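Oligogalacturonate lyase (Yersinia enterocolitica subsp. enterocolitica, PDB 3PE7) cleaves oligogalacturonates, the small fragments left by pectin breakdown, in the cytoplasm by beta-elimination, using a seven-bladed beta-propeller with a bound manganese ion. Local coordinates at residues G58-Y63 and D81-G86; K230-A235 and L274-L279. All coordinates share one frame; numbering follows the deposited sequence.

Contact 1 (G58-Y63 and D81-G86)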
ATOM      1  N   GLY A  58      12.416   6.239  19.263  1.00 11.51           N
ATOM      2  CA  GLY A  58      12.586   7.677  18.955  1.00 11.62           C
ATOM      3  C   GLY A  58      12.126   7.992  17.543  1.00 11.78           C
ATOM      4  O   GLY A  58      11.074   8.622  17.362  1.00 11.07           O
ATOM      5  N   PRO A  59      12.888   7.523  16.537  1.00 11.29           N
ATOM      6  CA  PRO A  59      12.386   7.675  15.174  1.00 10.87           C
ATOM      7  C   PRO A  59      11.385   6.569  14.852  1.00 10.55           C
ATOM      8  O   PRO A  59      11.036   5.793  15.723  1.00 10.42           O
ATOM      9  CB  PRO A  59      13.630   7.530  14.304  1.00 11.73           C
ATOM     10  CG  PRO A  59      14.613   6.768  15.129  1.00 12.64           C
ATOM     11  CD  PRO A  59      14.179   6.807  16.591  1.00 11.39           C
ATOM     12  N   TRP A  60      10.891   6.553  13.622  1.00 10.19           N
ATOM     13  CA  TRP A  60       9.993   5.475  13.177  1.00  9.53           C
ATOM     14  C   TRP A  60      10.817   4.350  12.569  1.00  9.01           C
ATOM     15  O   TRP A  60      11.564   4.562  11.603  1.00 10.12           O
ATOM     16  CB  TRP A  60       8.992   6.019  12.152  1.00  9.32           C
ATOM     17  CG  TRP A  60       8.115   7.153  12.669  1.00  8.79           C
ATOM     18  CD1 TRP A  60       8.200   7.789  13.893  1.00  8.69           C
ATOM     19  CD2 TRP A  60       7.044   7.785  11.969  1.00  9.87           C
ATOM     20  NE1 TRP A  60       7.224   8.769  13.982  1.00  9.32           N
ATOM     21  CE2 TRP A  60       6.518   8.796  12.808  1.00  9.72           C
ATOM     22  CE3 TRP A  60       6.471   7.603  10.704  1.00 10.63           C
ATOM     23  CZ2 TRP A  60       5.444   9.615  12.419  1.00  9.28           C
ATOM     24  CZ3 TRP A  60       5.429   8.419  10.315  1.00 10.84           C
ATOM     25  CH2 TRP A  60       4.928   9.421  11.162  1.00 10.81           C
ATOM     26  N   ASN A  61      10.673   3.153  13.138  1.00  9.35           N
ATOM     27  CA  ASN A  61      11.423   1.973  12.698  1.00  8.61           C
ATOM     28  C   ASN A  61      10.489   0.785  12.506  1.00  9.53           C
ATOM     29  O   ASN A  61       9.321   0.839  12.898  1.00  9.05           O
ATOM     30  CB  ASN A  61      12.452   1.586  13.753  1.00  9.87           C
ATOM     31  CG  ASN A  61      13.523   2.656  13.949  1.00  8.82           C
ATOM     32  OD1 ASN A  61      14.303   2.965  13.026  1.00 12.47           O
ATOM     33  ND2 ASN A  61      13.592   3.186  15.142  1.00  8.88           N
ATOM     34  N   TYR A  62      10.997  -0.283  11.877  1.00  8.58           N
ATOM     35  CA  TYR A  62      10.191  -1.504  11.749  1.00  8.98           C
ATOM     36  C   TYR A  62      10.232  -2.399  12.972  1.00  9.32           C
ATOM     37  O   TYR A  62      11.274  -2.521  13.631  1.00 10.17           O
ATOM     38  CB  TYR A  62      10.632  -2.313  10.519  1.00  8.67           C
ATOM     39  CG  TYR A  62      10.155  -1.731   9.219  1.00  8.02           C
ATOM     40  CD1 TYR A  62       8.835  -1.923   8.796  1.00  8.08           C
ATOM     41  CD2 TYR A  62      11.016  -0.999   8.401  1.00  7.31           C
ATOM     42  CE1 TYR A  62       8.381  -1.395   7.582  1.00  7.78           C
ATOM     43  CE2 TYR A  62      10.573  -0.475   7.200  1.00  8.38           C
ATOM     44  CZ  TYR A  62       9.276  -0.684   6.796  1.00  7.51           C
ATOM     45  OH  TYR A  62       8.865  -0.133   5.614  1.00  9.66           O
ATOM     46  N   TYR A  63       9.087  -3.040  13.243  1.00  9.32           N
ATOM     47  CA  TYR A  63       8.920  -4.008  14.316  1.00  9.39           C
ATOM     48  C   TYR A  63       8.191  -5.226  13.791  1.00  9.55           C
ATOM     49  O   TYR A  63       7.428  -5.117  12.840  1.00  9.57           O
ATOM     50  CB  TYR A  63       8.101  -3.400  15.465  1.00 10.20           C
ATOM     51  CG  TYR A  63       8.838  -2.306  16.176  1.00 10.31           C
ATOM     52  CD1 TYR A  63       9.486  -2.546  17.388  1.00 11.43           C
ATOM     53  CD2 TYR A  63       8.907  -1.024  15.629  1.00 12.08           C
ATOM     54  CE1 TYR A  63      10.214  -1.528  18.029  1.00 11.11           C
ATOM     55  CE2 TYR A  63       9.631  -0.010  16.254  1.00 11.55           C
ATOM     56  CZ  TYR A  63      10.267  -0.271  17.461  1.00 12.27           C
ATOM     57  OH  TYR A  63      10.978   0.735  18.079  1.00 12.82           O
ATOM     58  N   ASP A  81      14.479   5.317   8.087  1.00 13.35           N
ATOM     59  CA  ASP A  81      13.630   4.230   7.563  1.00 13.49           C
ATOM     60  C   ASP A  81      12.377   4.786   6.928  1.00 13.06           C
ATOM     61  O   ASP A  81      11.720   5.651   7.513  1.00 14.47           O
ATOM     62  CB  ASP A  81      13.191   3.258   8.664  1.00 13.95           C
ATOM     63  CG  ASP A  81      14.354   2.551   9.333  1.00 14.57           C
ATOM     64  OD1 ASP A  81      15.485   2.582   8.792  1.00 15.12           O
ATOM     65  OD2 ASP A  81      14.116   1.974  10.421  1.00 16.41           O
ATOM     66  N   ASN A  82      12.027   4.270   5.755  1.00 12.25           N
ATOM     67  CA  ASN A  82      10.688   4.473   5.228  1.00 11.21           C
ATOM     68  C   ASN A  82       9.891   3.280   5.720  1.00 10.21           C
ATOM     69  O   ASN A  82      10.104   2.155   5.265  1.00  9.87           O
ATOM     70  CB  ASN A  82      10.689   4.529   3.706  1.00 11.53           C
ATOM     71  CG  ASN A  82       9.301   4.677   3.125  1.00 14.06           C
ATOM     72  OD1 ASN A  82       8.355   3.990   3.534  1.00 12.97           O
ATOM     73  ND2 ASN A  82       9.174   5.566   2.135  1.00 15.66           N
ATOM     74  N   THR A  83       9.007   3.541   6.675  1.00 10.42           N
ATOM     75  CA  THR A  83       8.260   2.485   7.355  1.00  9.46           C
ATOM     76  C   THR A  83       6.957   2.111   6.641  1.00  9.34           C
ATOM     77  O   THR A  83       6.152   1.314   7.160  1.00  9.76           O
ATOM     78  CB  THR A  83       7.983   2.825   8.841  1.00  9.91           C
ATOM     79  OG1 THR A  83       7.413   4.142   8.943  1.00 10.38           O
ATOM     80  CG2 THR A  83       9.293   2.746   9.645  1.00  9.29           C
ATOM     81  N   PHE A  84       6.755   2.644   5.441  1.00  9.10           N
ATOM     82  CA  PHE A  84       5.514   2.354   4.732  1.00  9.14           C
ATOM     83  C   PHE A  84       5.697   1.335   3.620  1.00  9.12           C
ATOM     84  O   PHE A  84       4.834   0.486   3.401  1.00  8.35           O
ATOM     85  CB  PHE A  84       4.903   3.646   4.157  1.00  8.10           C
ATOM     86  CG  PHE A  84       4.397   4.569   5.226  1.00  9.51           C
ATOM     87  CD1 PHE A  84       5.290   5.399   5.922  1.00 10.44           C
ATOM     88  CD2 PHE A  84       3.050   4.585   5.565  1.00  9.88           C
ATOM     89  CE1 PHE A  84       4.826   6.242   6.921  1.00 10.92           C
ATOM     90  CE2 PHE A  84       2.581   5.421   6.557  1.00 10.26           C
ATOM     91  CZ  PHE A  84       3.463   6.242   7.234  1.00 10.79           C
ATOM     92  N   GLY A  85       6.822   1.430   2.918  1.00  9.32           N
ATOM     93  CA  GLY A  85       7.013   0.638   1.704  1.00  9.79           C
ATOM     94  C   GLY A  85       7.478  -0.791   1.935  1.00  9.78           C
ATOM     95  O   GLY A  85       7.571  -1.561   0.974  1.00 10.95           O
ATOM     96  N   GLY A  86       7.781  -1.138   3.183  1.00 10.11           N
ATOM     97  CA  GLY A  86       8.447  -2.411   3.496  1.00 10.03           C
ATOM     98  C   GLY A  86       7.522  -3.597   3.359  1.00 10.49           C
ATOM     99  O   GLY A  86       6.313  -3.463   3.505  1.00 11.25           O
TER
HETATM  100  O   HOH W   1      13.826   5.842  10.836  1.00 12.25           O
HETATM  101  O   HOH W   2      10.994   6.945   9.593  1.00 28.49           O
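Tyr62, on strand 61-66 of one beta-propeller blade, reaches into the Asx turn of the loop 81-86 that leads to the next blade. Its hydroxyl donates to Asn82 O at 2.6 Å, on a lone pair in the carbonyl plane, and also takes a weak, bent bond from Gly86 N (2.8 Å, 123° at the hydrogen). The turn itself is drawn together by Asn82 OD1, which accepts from both Phe84 N and Gly85 N. Thr83 CG2 lies over the centre of the Tyr62 ring in a CH-pi contact, 4.3 Å from the centroid; this methyl stands anti to the carbonyl carbon of Thr83 and also touches Trp60 O at 3.5 Å. A water bonded to both Trp60 O (2.7 Å) and Asp81 N ties the backbones together at Asp81. On the Trp60 side, the Trp60 and Phe84 rings meet edge to edge, CZ3 to CE1 at 4.1 Å. Three polar ends have partners outside the two segments: Thr83 OG1 bonds to His34, Trp60 NE1 to Glu346, and Asp81 OD2 to Thr76. Phe84 stacks on His34, while Tyr62 meets Tyr97 and Leu95 of strand 94-99 in the following blade.

Contact 2 (K230-A235 and L274-L279)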
ATOM      1  N   LYS A 230      -2.392   1.250 -22.676  1.00 18.57           N
ATOM      2  CA  LYS A 230      -3.280   1.669 -21.602  1.00 18.82           C
ATOM      3  C   LYS A 230      -4.276   0.574 -21.245  1.00 17.92           C
ATOM      4  O   LYS A 230      -4.724  -0.202 -22.103  1.00 16.59           O
ATOM      5  CB  LYS A 230      -3.980   2.998 -21.910  1.00 20.01           C
ATOM      6  CG  LYS A 230      -4.761   3.085 -23.176  1.00 23.04           C
ATOM      7  CD  LYS A 230      -5.372   4.496 -23.342  1.00 25.01           C
ATOM      8  CE  LYS A 230      -4.333   5.592 -23.391  1.00 25.46           C
ATOM      9  NZ  LYS A 230      -4.952   6.877 -23.860  1.00 27.78           N
ATOM     10  N   VAL A 231      -4.610   0.513 -19.961  1.00 17.30           N
ATOM     11  CA  VAL A 231      -5.612  -0.429 -19.456  1.00 17.26           C
ATOM     12  C   VAL A 231      -6.989  -0.083 -20.026  1.00 17.66           C
ATOM     13  O   VAL A 231      -7.768  -0.970 -20.405  1.00 17.00           O
ATOM     14  CB  VAL A 231      -5.598  -0.426 -17.902  1.00 16.92           C
ATOM     15  CG1 VAL A 231      -6.828  -1.155 -17.323  1.00 15.47           C
ATOM     16  CG2 VAL A 231      -4.299  -1.036 -17.390  1.00 17.05           C
ATOM     17  N   LYS A 232      -7.282   1.210 -20.118  1.00 17.71           N
ATOM     18  CA  LYS A 232      -8.515   1.659 -20.756  1.00 19.49           C
ATOM     19  C   LYS A 232      -8.347   3.060 -21.321  1.00 19.72           C
ATOM     20  O   LYS A 232      -7.441   3.794 -20.914  1.00 20.71           O
ATOM     21  CB  LYS A 232      -9.694   1.620 -19.776  1.00 19.21           C
ATOM     22  CG  LYS A 232      -9.789   2.826 -18.843  1.00 20.41           C
ATOM     23  CD  LYS A 232     -10.894   2.664 -17.826  1.00 19.07           C
ATOM     24  CE  LYS A 232     -12.276   2.710 -18.475  1.00 18.30           C
ATOM     25  NZ  LYS A 232     -13.354   2.522 -17.427  1.00 18.79           N
ATOM     26  N   THR A 233      -9.216   3.404 -22.265  1.00 20.35           N
ATOM     27  CA  THR A 233      -9.406   4.787 -22.658  1.00 20.87           C
ATOM     28  C   THR A 233     -10.468   5.380 -21.732  1.00 20.68           C
ATOM     29  O   THR A 233     -11.584   4.856 -21.632  1.00 20.90           O
ATOM     30  CB  THR A 233      -9.849   4.895 -24.117  1.00 21.51           C
ATOM     31  OG1 THR A 233      -8.845   4.301 -24.947  1.00 23.53           O
ATOM     32  CG2 THR A 233     -10.032   6.358 -24.516  1.00 21.69           C
ATOM     33  N   HIS A 234     -10.102   6.458 -21.041  1.00 20.90           N
ATOM     34  CA  HIS A 234     -11.036   7.177 -20.176  1.00 20.73           C
ATOM     35  C   HIS A 234     -12.193   7.721 -21.004  1.00 22.06           C
ATOM     36  O   HIS A 234     -11.986   8.315 -22.074  1.00 21.94           O
ATOM     37  CB  HIS A 234     -10.352   8.368 -19.496  1.00 20.68           C
ATOM     38  CG  HIS A 234      -9.364   8.001 -18.429  1.00 19.92           C
ATOM     39  ND1 HIS A 234      -9.244   8.712 -17.252  1.00 19.42           N
ATOM     40  CD2 HIS A 234      -8.436   7.014 -18.367  1.00 18.90           C
ATOM     41  CE1 HIS A 234      -8.284   8.181 -16.514  1.00 17.32           C
ATOM     42  NE2 HIS A 234      -7.778   7.150 -17.168  1.00 17.96           N
ATOM     43  N   ALA A 235     -13.407   7.516 -20.510  1.00 21.97           N
ATOM     44  CA  ALA A 235     -14.557   8.192 -21.083  1.00 22.29           C
ATOM     45  C   ALA A 235     -14.475   9.660 -20.738  1.00 22.33           C
ATOM     46  O   ALA A 235     -13.677  10.078 -19.872  1.00 21.96           O
ATOM     47  CB  ALA A 235     -15.856   7.586 -20.576  1.00 21.92           C
ATOM     48  N   LEU A 274      -8.194  -7.001 -21.845  1.00 15.23           N
ATOM     49  CA  LEU A 274      -8.419  -5.560 -21.586  1.00 14.83           C
ATOM     50  C   LEU A 274      -9.888  -5.131 -21.560  1.00 14.67           C
ATOM     51  O   LEU A 274     -10.208  -3.935 -21.665  1.00 13.76           O
ATOM     52  CB  LEU A 274      -7.573  -4.671 -22.516  1.00 15.63           C
ATOM     53  CG  LEU A 274      -6.053  -4.790 -22.358  1.00 17.14           C
ATOM     54  CD1 LEU A 274      -5.369  -3.816 -23.302  1.00 20.92           C
ATOM     55  CD2 LEU A 274      -5.579  -4.548 -20.924  1.00 19.26           C
ATOM     56  N   GLU A 275     -10.787  -6.100 -21.399  1.00 13.89           N
ATOM     57  CA  GLU A 275     -12.176  -5.781 -21.083  1.00 13.88           C
ATOM     58  C   GLU A 275     -12.252  -5.185 -19.700  1.00 13.64           C
ATOM     59  O   GLU A 275     -11.780  -5.794 -18.738  1.00 13.51           O
ATOM     60  CB  GLU A 275     -13.060  -7.023 -21.126  1.00 14.21           C
ATOM     61  CG  GLU A 275     -14.550  -6.731 -20.854  1.00 17.12           C
ATOM     62  CD  GLU A 275     -15.439  -7.946 -21.053  1.00 20.25           C
ATOM     63  OE1 GLU A 275     -14.934  -9.090 -20.952  1.00 22.59           O
ATOM     64  OE2 GLU A 275     -16.638  -7.760 -21.329  1.00 20.77           O
ATOM     65  N   ASN A 276     -12.845  -3.997 -19.617  1.00 13.12           N
ATOM     66  CA  ASN A 276     -13.113  -3.347 -18.342  1.00 14.06           C
ATOM     67  C   ASN A 276     -14.590  -3.487 -17.994  1.00 14.39           C
ATOM     68  O   ASN A 276     -15.465  -3.181 -18.825  1.00 16.17           O
ATOM     69  CB  ASN A 276     -12.732  -1.858 -18.410  1.00 13.90           C
ATOM     70  CG  ASN A 276     -11.233  -1.633 -18.523  1.00 15.18           C
ATOM     71  OD1 ASN A 276     -10.587  -2.034 -19.501  1.00 16.74           O
ATOM     72  ND2 ASN A 276     -10.675  -0.976 -17.529  1.00 12.19           N
ATOM     73  N   ARG A 277     -14.872  -3.974 -16.786  1.00 14.26           N
ATOM     74  CA  ARG A 277     -16.252  -4.209 -16.352  1.00 14.66           C
ATOM     75  C   ARG A 277     -16.562  -3.515 -15.031  1.00 14.53           C
ATOM     76  O   ARG A 277     -15.758  -3.551 -14.102  1.00 13.46           O
ATOM     77  CB  ARG A 277     -16.496  -5.718 -16.215  1.00 14.76           C
ATOM     78  CG  ARG A 277     -16.544  -6.429 -17.557  1.00 19.63           C
ATOM     79  CD  ARG A 277     -17.231  -7.780 -17.394  1.00 27.05           C
ATOM     80  NE  ARG A 277     -16.277  -8.877 -17.465  1.00 31.66           N
ATOM     81  CZ  ARG A 277     -16.382  -9.889 -18.324  1.00 34.78           C
ATOM     82  NH1 ARG A 277     -17.405  -9.947 -19.175  1.00 36.16           N
ATOM     83  NH2 ARG A 277     -15.466 -10.847 -18.333  1.00 35.34           N
ATOM     84  N   GLN A 278     -17.734  -2.884 -14.964  1.00 14.31           N
ATOM     85  CA  GLN A 278     -18.223  -2.267 -13.737  1.00 14.98           C
ATOM     86  C   GLN A 278     -18.769  -3.349 -12.812  1.00 15.01           C
ATOM     87  O   GLN A 278     -19.667  -4.115 -13.189  1.00 15.66           O
ATOM     88  CB  GLN A 278     -19.318  -1.242 -14.052  1.00 15.05           C
ATOM     89  CG  GLN A 278     -19.815  -0.493 -12.842  1.00 17.07           C
ATOM     90  CD  GLN A 278     -20.907   0.505 -13.185  1.00 18.53           C
ATOM     91  OE1 GLN A 278     -20.675   1.477 -13.894  1.00 21.71           O
ATOM     92  NE2 GLN A 278     -22.093   0.272 -12.666  1.00 21.48           N
ATOM     93  N   LEU A 279     -18.232  -3.414 -11.603  1.00 14.18           N
ATOM     94  CA  LEU A 279     -18.630  -4.455 -10.665  1.00 14.74           C
ATOM     95  C   LEU A 279     -19.745  -4.000  -9.731  1.00 14.68           C
ATOM     96  O   LEU A 279     -20.737  -4.716  -9.551  1.00 14.48           O
ATOM     97  CB  LEU A 279     -17.414  -4.967  -9.878  1.00 14.64           C
ATOM     98  CG  LEU A 279     -16.236  -5.476 -10.713  1.00 16.65           C
ATOM     99  CD1 LEU A 279     -15.109  -5.960  -9.800  1.00 17.19           C
ATOM    100  CD2 LEU A 279     -16.673  -6.589 -11.695  1.00 15.38           C
TER
HETATM  101  O   HOH W   3      -9.401  -1.368 -22.764  1.00 23.53           O
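Asn276 turns its amide toward Val231 and Lys232 where two successive blades of the beta-propeller adjoin: strand 276-285 is the outermost strand of one sheet, and the loop 230-235 leaves the last strand of the sheet before it. The closer packing gathers around this amide. Lys232 runs obliquely past its end, with Lys232 CB 3.8 Å from Asn276 CG, and Val231 CG1 meets the amide end as well. The Lys232 ammonium ends at Glu238 in a salt bridge, with a hydrogen bond to Tyr254 and a cation-pi contact with Tyr267. Buried Val231 also packs on Met218 and Leu220 of strand 218-222 and on Ala269 of strand 264-269. Toward Leu274 the fit is looser. The backbones are nearest here, CA of Val231 to CA of Leu274 6.2 Å, yet the carbonyl oxygens Val231 O and Leu274 O stay 4.0 Å apart, and the Leu274 side chain comes to Lys230 O through CD1 alone, at 3.9 Å. Here solvent makes the link: one water donates to Val231 O and to Leu274 O, each at 2.9 Å.

How the contacts relate
Contacts 1 and 2 both join neighbouring blades, but on opposite sides of the chain's centre, with their own centres about 36 Å apart and nearest atoms about 22 Å apart. Contact 1 is the more central, its centre about 14 Å from the centre of the chain against about 22 Å for contact 2, and it borders the manganese site: the Phe84 side chain is about 7 Å from the ion and about 4 Å from that of its ligand Gln350. Each contact also has a calcium ion nearby, about 8 Å from the Asn61 side chain in contact 1 and about 9 Å from that of Leu274 in contact 2. Contact 2 is a surface junction near its own calcium.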